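PDB 3BO6: hydrophilic protein, virA protein from Chromobacterium violaceum, which probably acts as a phosphothreonine lyase effector of the SpvC family, removing the phosphate of phosphothreonine residues by elimination rather than hydrolysis. Local coordinates for residues Asp11-Phe16 / Glu211-Arg216; Gly81-Ile86 / Thr135-Pro140. All blocks are in the same frame, centred on the assembly; numbering follows the deposited sequence. Where two conformers were deposited one is given.

Interaction 1: Asp11-Phe16 / Glu211-Arg216; sequences DLKTNF and EEPFYR
Leu12 and Pro213 touch through their CB atoms, 3.8 Å apart, where helix 7-14 comes up against the first turn of helix 213-219. This is the tighter half of the contact. The Leu12 side chain is extended to CD1 (chi2 -179°), which reaches past the proline to the backbone of the next residue, 3.7 Å from Phe214 N, also touching CB of Phe214. Leu217 of helix 213-219 adds to the cover over Leu12. The Phe16 ring lies against both Pro213 and the Arg216 chain, its CE1 4.1 Å from Pro213 O and 4.0 Å from Arg216 CB. Lys13 and the end of Arg216 form the looser outer side. Lys13 offers only the root of its chain, CG lying 3.8 Å from Pro213 CG, while its ammonium group runs on to a salt bridge with Glu10. Arg216 crosses Phe16 at about a right angle: the ring tip CZ sits 3.8 Å above the guanidinium plane, over its centre, with the two planes inclined by 46°. Arg216 NE is also salt-bridged to Glu220, which probably steadies the guanidinium. No hydrogen bond crosses the contact. Pro213 directly follows the N-cap residue Glu212, where its lack of an N-H costs nothing, since first-turn N-H groups have no helix carbonyl to pair with. The arrangement is that of a proline in the first turn of a helix, here packing the N-terminal helix 7-14 on the C-terminal helix 213-219.

Interaction 2: Gly81-Ile86 / Thr135-Pro140; sequences GDKFHI and TLYVKP. With SO4 (sulfate ion), chain C.
Lys83 NZ, 3.8 Å from Tyr137 CE1, is gripped by several groups: it donates to sulfate O2 at 2.8 Å and weakly to sulfate O4, forms a salt bridge with Glu194, and binds a water that is also hydrogen-bonded to Tyr137 OH. A bend at chi3 (-63°) places Lys83 CE, which packs 3.7 Å from Thr135 CG2. His85 takes the sulfate on the same side of the sheet, its NE2 donating to O4 at 2.7 Å with an N-H...O angle of 166°. The other ring nitrogen, ND1, is hydrogen-bonded to Asp180, and the two bonds together probably fix the ring's rotation. Thr135 stands side by side with His85 and brings OG1 in plane to the ring edge, 3.3 Å from CD2. Arg127, Arg192 and Arg199 also bind the sulfate, an array consistent with a pocket for the substrate's phosphate. The floor of this pocket is antiparallel sheet: Phe84 and Leu136 form a hydrogen-bonded pair, with Leu136 N 2.8 Å from Phe84 O, between the non-hydrogen-bonded pairs Lys83-Tyr137 and His85-Thr135. Val138 N continues the ladder to Asp82 O at 3.0 Å, and a second water spans Asp82 N and Val138 O. The other face is apolar. There the Phe84 ring meets Val138 obliquely, CE1 to CG2 at 3.5 Å, and Leu136 CD1 touches both Phe84 CB and Ile86 CD1. Helix 149-168 backs this layer through Ile159, Leu162 and Leu166.

Interaction 2 lies in the core, its centre about 4 Å from the centre of the chain, whereas interaction 1 is partly buried at the periphery, its centre about 18 Å from the centre of the chain. Phe214 joins them: its CB belongs to the helix contact, while its ring packs on Asp82, Phe84 and Val138, CE2 coming 3.7 Å from Phe84 CZ. Helix 213-219 therefore has the N-terminal helix on one flank and the sheet on another. Interaction 1 relies on apolar contacts and an aromatic ring against a guanidinium, without hydrogen bonds; interaction 2 combines a backbone ladder with an anion site and an apolar face. Along the chain, interaction 2 is nested within the loop that interaction 1 closes.

Interaction 1: Asp11-Phe16 / Glu211-Arg216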
# COMPACT_ATOMS: atom_id res chain seq x y z
N ASP A 11 11.36 -17.51 2.35
CA ASP A 11 10.51 -18.31 1.47
C ASP A 11 10.45 -17.70 0.06
O ASP A 11 10.49 -18.41 -0.94
CB ASP A 11 9.11 -18.47 2.06
CG ASP A 11 8.16 -19.12 1.10
OD1 ASP A 11 8.29 -20.33 0.87
OD2 ASP A 11 7.29 -18.41 0.55
N LEU A 12 10.36 -16.37 -0.03
CA LEU A 12 10.40 -15.71 -1.33
C LEU A 12 11.71 -16.00 -2.08
O LEU A 12 11.70 -16.16 -3.29
CB LEU A 12 10.21 -14.20 -1.21
CG LEU A 12 8.83 -13.69 -0.79
CD1 LEU A 12 8.88 -12.15 -0.76
CD2 LEU A 12 7.73 -14.20 -1.73
N LYS A 13 12.83 -16.02 -1.36
CA LYS A 13 14.12 -16.33 -1.98
C LYS A 13 14.16 -17.76 -2.49
O LYS A 13 14.53 -18.01 -3.64
CB LYS A 13 15.27 -16.10 -0.99
CG LYS A 13 15.59 -14.64 -0.73
CD LYS A 13 16.64 -14.53 0.37
CE LYS A 13 16.74 -13.14 0.95
NZ LYS A 13 17.72 -13.14 2.09
N THR A 14 13.75 -18.69 -1.65
CA THR A 14 13.77 -20.10 -2.01
C THR A 14 12.92 -20.36 -3.24
O THR A 14 13.27 -21.16 -4.10
CB THR A 14 13.25 -20.97 -0.85
OG1 THR A 14 14.10 -20.81 0.28
CG2 THR A 14 13.20 -22.44 -1.25
N ASN A 15 11.80 -19.65 -3.34
CA ASN A 15 10.81 -19.95 -4.37
C ASN A 15 10.70 -18.87 -5.44
O ASN A 15 9.75 -18.87 -6.22
CB ASN A 15 9.45 -20.23 -3.73
CG ASN A 15 9.48 -21.49 -2.88
OD1 ASN A 15 9.61 -22.59 -3.41
ND2 ASN A 15 9.38 -21.34 -1.57
N PHE A 16 11.68 -17.97 -5.48
CA PHE A 16 11.65 -16.81 -6.37
C PHE A 16 11.35 -17.17 -7.83
O PHE A 16 10.40 -16.64 -8.42
CB PHE A 16 12.99 -16.07 -6.27
CG PHE A 16 13.02 -14.74 -6.98
CD1 PHE A 16 12.27 -13.68 -6.52
CD2 PHE A 16 13.84 -14.55 -8.08
CE1 PHE A 16 12.32 -12.46 -7.14
CE2 PHE A 16 13.89 -13.31 -8.72
CZ PHE A 16 13.11 -12.27 -8.24
N GLU A 211 16.58 -4.69 -4.31
CA GLU A 211 16.87 -6.12 -4.22
C GLU A 211 15.91 -6.94 -3.36
O GLU A 211 16.01 -8.16 -3.32
CB GLU A 211 18.33 -6.34 -3.79
CG GLU A 211 19.32 -5.76 -4.81
CD GLU A 211 20.77 -6.01 -4.47
OE1 GLU A 211 21.07 -6.69 -3.47
OE2 GLU A 211 21.62 -5.50 -5.22
N GLU A 212 14.96 -6.29 -2.68
CA GLU A 212 13.97 -7.03 -1.91
C GLU A 212 13.19 -7.96 -2.82
O GLU A 212 12.61 -7.52 -3.80
CB GLU A 212 12.98 -6.07 -1.25
CG GLU A 212 13.54 -5.35 -0.02
CD GLU A 212 13.57 -6.24 1.23
OE1 GLU A 212 12.81 -7.23 1.30
OE2 GLU A 212 14.35 -5.92 2.16
N PRO A 213 13.15 -9.25 -2.49
CA PRO A 213 12.40 -10.18 -3.35
C PRO A 213 10.94 -9.72 -3.58
O PRO A 213 10.47 -9.76 -4.71
CB PRO A 213 12.50 -11.50 -2.58
CG PRO A 213 13.87 -11.42 -1.94
CD PRO A 213 13.98 -9.96 -1.50
N PHE A 214 10.27 -9.24 -2.54
CA PHE A 214 8.90 -8.79 -2.72
C PHE A 214 8.81 -7.66 -3.74
O PHE A 214 7.93 -7.67 -4.61
CB PHE A 214 8.26 -8.36 -1.38
CG PHE A 214 6.85 -7.79 -1.53
CD1 PHE A 214 5.75 -8.64 -1.52
CD2 PHE A 214 6.65 -6.44 -1.74
CE1 PHE A 214 4.47 -8.13 -1.68
CE2 PHE A 214 5.38 -5.93 -1.90
CZ PHE A 214 4.29 -6.78 -1.88
N TYR A 215 9.72 -6.70 -3.64
CA TYR A 215 9.73 -5.59 -4.58
C TYR A 215 9.98 -6.07 -6.01
O TYR A 215 9.31 -5.64 -6.94
CB TYR A 215 10.81 -4.57 -4.20
CG TYR A 215 10.92 -3.44 -5.20
CD1 TYR A 215 9.95 -2.45 -5.24
CD2 TYR A 215 11.98 -3.36 -6.10
CE1 TYR A 215 10.04 -1.40 -6.14
CE2 TYR A 215 12.06 -2.31 -7.02
CZ TYR A 215 11.09 -1.33 -7.01
OH TYR A 215 11.14 -0.28 -7.91
N ARG A 216 10.93 -6.99 -6.17
CA ARG A 216 11.22 -7.51 -7.50
C ARG A 216 10.00 -8.22 -8.10
O ARG A 216 9.72 -8.10 -9.29
CB ARG A 216 12.43 -8.45 -7.44
CG ARG A 216 13.70 -7.73 -6.98
CD ARG A 216 14.92 -8.65 -7.00
NE ARG A 216 15.25 -9.05 -8.36
CZ ARG A 216 16.18 -9.95 -8.66
NH1 ARG A 216 16.84 -10.56 -7.68
NH2 ARG A 216 16.42 -10.27 -9.93

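Interaction 2: Gly81-Ile86 / Thr135-Pro140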
# COMPACT_ATOMS: atom_id res chain seq x y z
N GLY A 81 6.63 -6.51 6.92
CA GLY A 81 7.31 -5.25 6.63
C GLY A 81 7.02 -4.61 5.29
O GLY A 81 7.40 -3.46 5.09
N ASP A 82 6.36 -5.32 4.38
CA ASP A 82 6.16 -4.76 3.04
C ASP A 82 5.06 -3.71 3.03
O ASP A 82 3.94 -3.95 3.50
CB ASP A 82 5.88 -5.89 2.05
CG ASP A 82 7.03 -6.87 1.97
OD1 ASP A 82 8.16 -6.41 1.76
OD2 ASP A 82 6.81 -8.09 2.14
N LYS A 83 5.38 -2.52 2.53
CA LYS A 83 4.38 -1.47 2.48
C LYS A 83 4.55 -0.61 1.23
O LYS A 83 5.66 -0.46 0.68
CB LYS A 83 4.42 -0.61 3.75
CG LYS A 83 5.64 0.28 3.87
CD LYS A 83 5.93 0.66 5.35
CE LYS A 83 4.81 1.48 5.96
NZ LYS A 83 5.09 1.75 7.41
N PHE A 84 3.44 -0.04 0.79
CA PHE A 84 3.45 0.93 -0.29
C PHE A 84 3.02 2.28 0.21
O PHE A 84 2.19 2.39 1.11
CB PHE A 84 2.47 0.53 -1.40
CG PHE A 84 2.77 -0.77 -2.06
CD1 PHE A 84 1.95 -1.88 -1.86
CD2 PHE A 84 3.84 -0.89 -2.94
CE1 PHE A 84 2.20 -3.09 -2.49
CE2 PHE A 84 4.10 -2.10 -3.58
CZ PHE A 84 3.28 -3.20 -3.35
N HIS A 85 3.52 3.32 -0.45
CA HIS A 85 2.97 4.65 -0.29
C HIS A 85 2.40 5.07 -1.63
O HIS A 85 2.81 4.56 -2.68
CB HIS A 85 4.07 5.62 0.13
CG HIS A 85 4.67 5.31 1.46
ND1 HIS A 85 5.96 4.88 1.60
CD2 HIS A 85 4.15 5.37 2.71
CE1 HIS A 85 6.22 4.68 2.89
NE2 HIS A 85 5.14 4.99 3.58
N ILE A 86 1.45 6.00 -1.58
CA ILE A 86 0.90 6.63 -2.77
C ILE A 86 1.10 8.14 -2.63
O ILE A 86 0.73 8.72 -1.61
CB ILE A 86 -0.60 6.34 -2.95
CG1 ILE A 86 -0.88 4.84 -2.82
CG2 ILE A 86 -1.08 6.87 -4.32
CD1 ILE A 86 -2.36 4.48 -2.93
N THR A 135 -0.76 5.11 2.90
CA THR A 135 0.13 4.01 3.24
C THR A 135 -0.67 2.71 3.21
O THR A 135 -1.71 2.62 3.85
CB THR A 135 0.73 4.23 4.64
OG1 THR A 135 1.47 5.46 4.65
CG2 THR A 135 1.65 3.07 5.01
N LEU A 136 -0.20 1.74 2.44
CA LEU A 136 -0.86 0.44 2.30
C LEU A 136 0.02 -0.63 2.91
O LEU A 136 1.19 -0.76 2.54
CB LEU A 136 -1.05 0.09 0.81
CG LEU A 136 -1.60 1.15 -0.14
CD1 LEU A 136 -1.63 0.62 -1.57
CD2 LEU A 136 -2.99 1.56 0.29
N TYR A 137 -0.53 -1.42 3.83
CA TYR A 137 0.21 -2.48 4.50
C TYR A 137 -0.07 -3.82 3.85
O TYR A 137 -1.22 -4.27 3.82
CB TYR A 137 -0.15 -2.52 5.98
CG TYR A 137 0.15 -1.22 6.69
CD1 TYR A 137 1.39 -0.98 7.23
CD2 TYR A 137 -0.80 -0.23 6.77
CE1 TYR A 137 1.66 0.23 7.89
CE2 TYR A 137 -0.56 0.96 7.40
CZ TYR A 137 0.67 1.20 7.95
OH TYR A 137 0.84 2.42 8.58
N VAL A 138 0.97 -4.46 3.31
CA VAL A 138 0.83 -5.74 2.64
C VAL A 138 1.12 -6.82 3.67
O VAL A 138 2.03 -6.67 4.50
CB VAL A 138 1.83 -5.86 1.48
CG1 VAL A 138 1.55 -7.15 0.71
CG2 VAL A 138 1.73 -4.65 0.57
N LYS A 139 0.33 -7.89 3.65
CA LYS A 139 0.57 -9.04 4.53
C LYS A 139 0.58 -10.30 3.68
O LYS A 139 -0.22 -10.41 2.76
CB LYS A 139 -0.55 -9.17 5.56
CG LYS A 139 -0.70 -7.98 6.50
CD LYS A 139 -2.13 -7.90 7.02
CE LYS A 139 -2.60 -9.19 7.69
NZ LYS A 139 -4.06 -9.15 8.04
N PRO A 140 1.46 -11.26 4.00
CA PRO A 140 1.35 -12.56 3.34
C PRO A 140 -0.04 -13.14 3.63
O PRO A 140 -0.58 -12.94 4.72
CB PRO A 140 2.42 -13.44 4.01
CG PRO A 140 3.13 -12.58 4.96
CD PRO A 140 2.50 -11.22 5.04
S SO4 C . 6.63 4.88 6.76
O1 SO4 C . 7.56 4.92 5.61
O2 SO4 C . 7.01 3.81 7.67
O3 SO4 C . 6.70 6.15 7.46
O4 SO4 C . 5.27 4.63 6.30
O HOH W 1 4.53 -7.80 4.70
O HOH W 2 3.20 3.17 8.86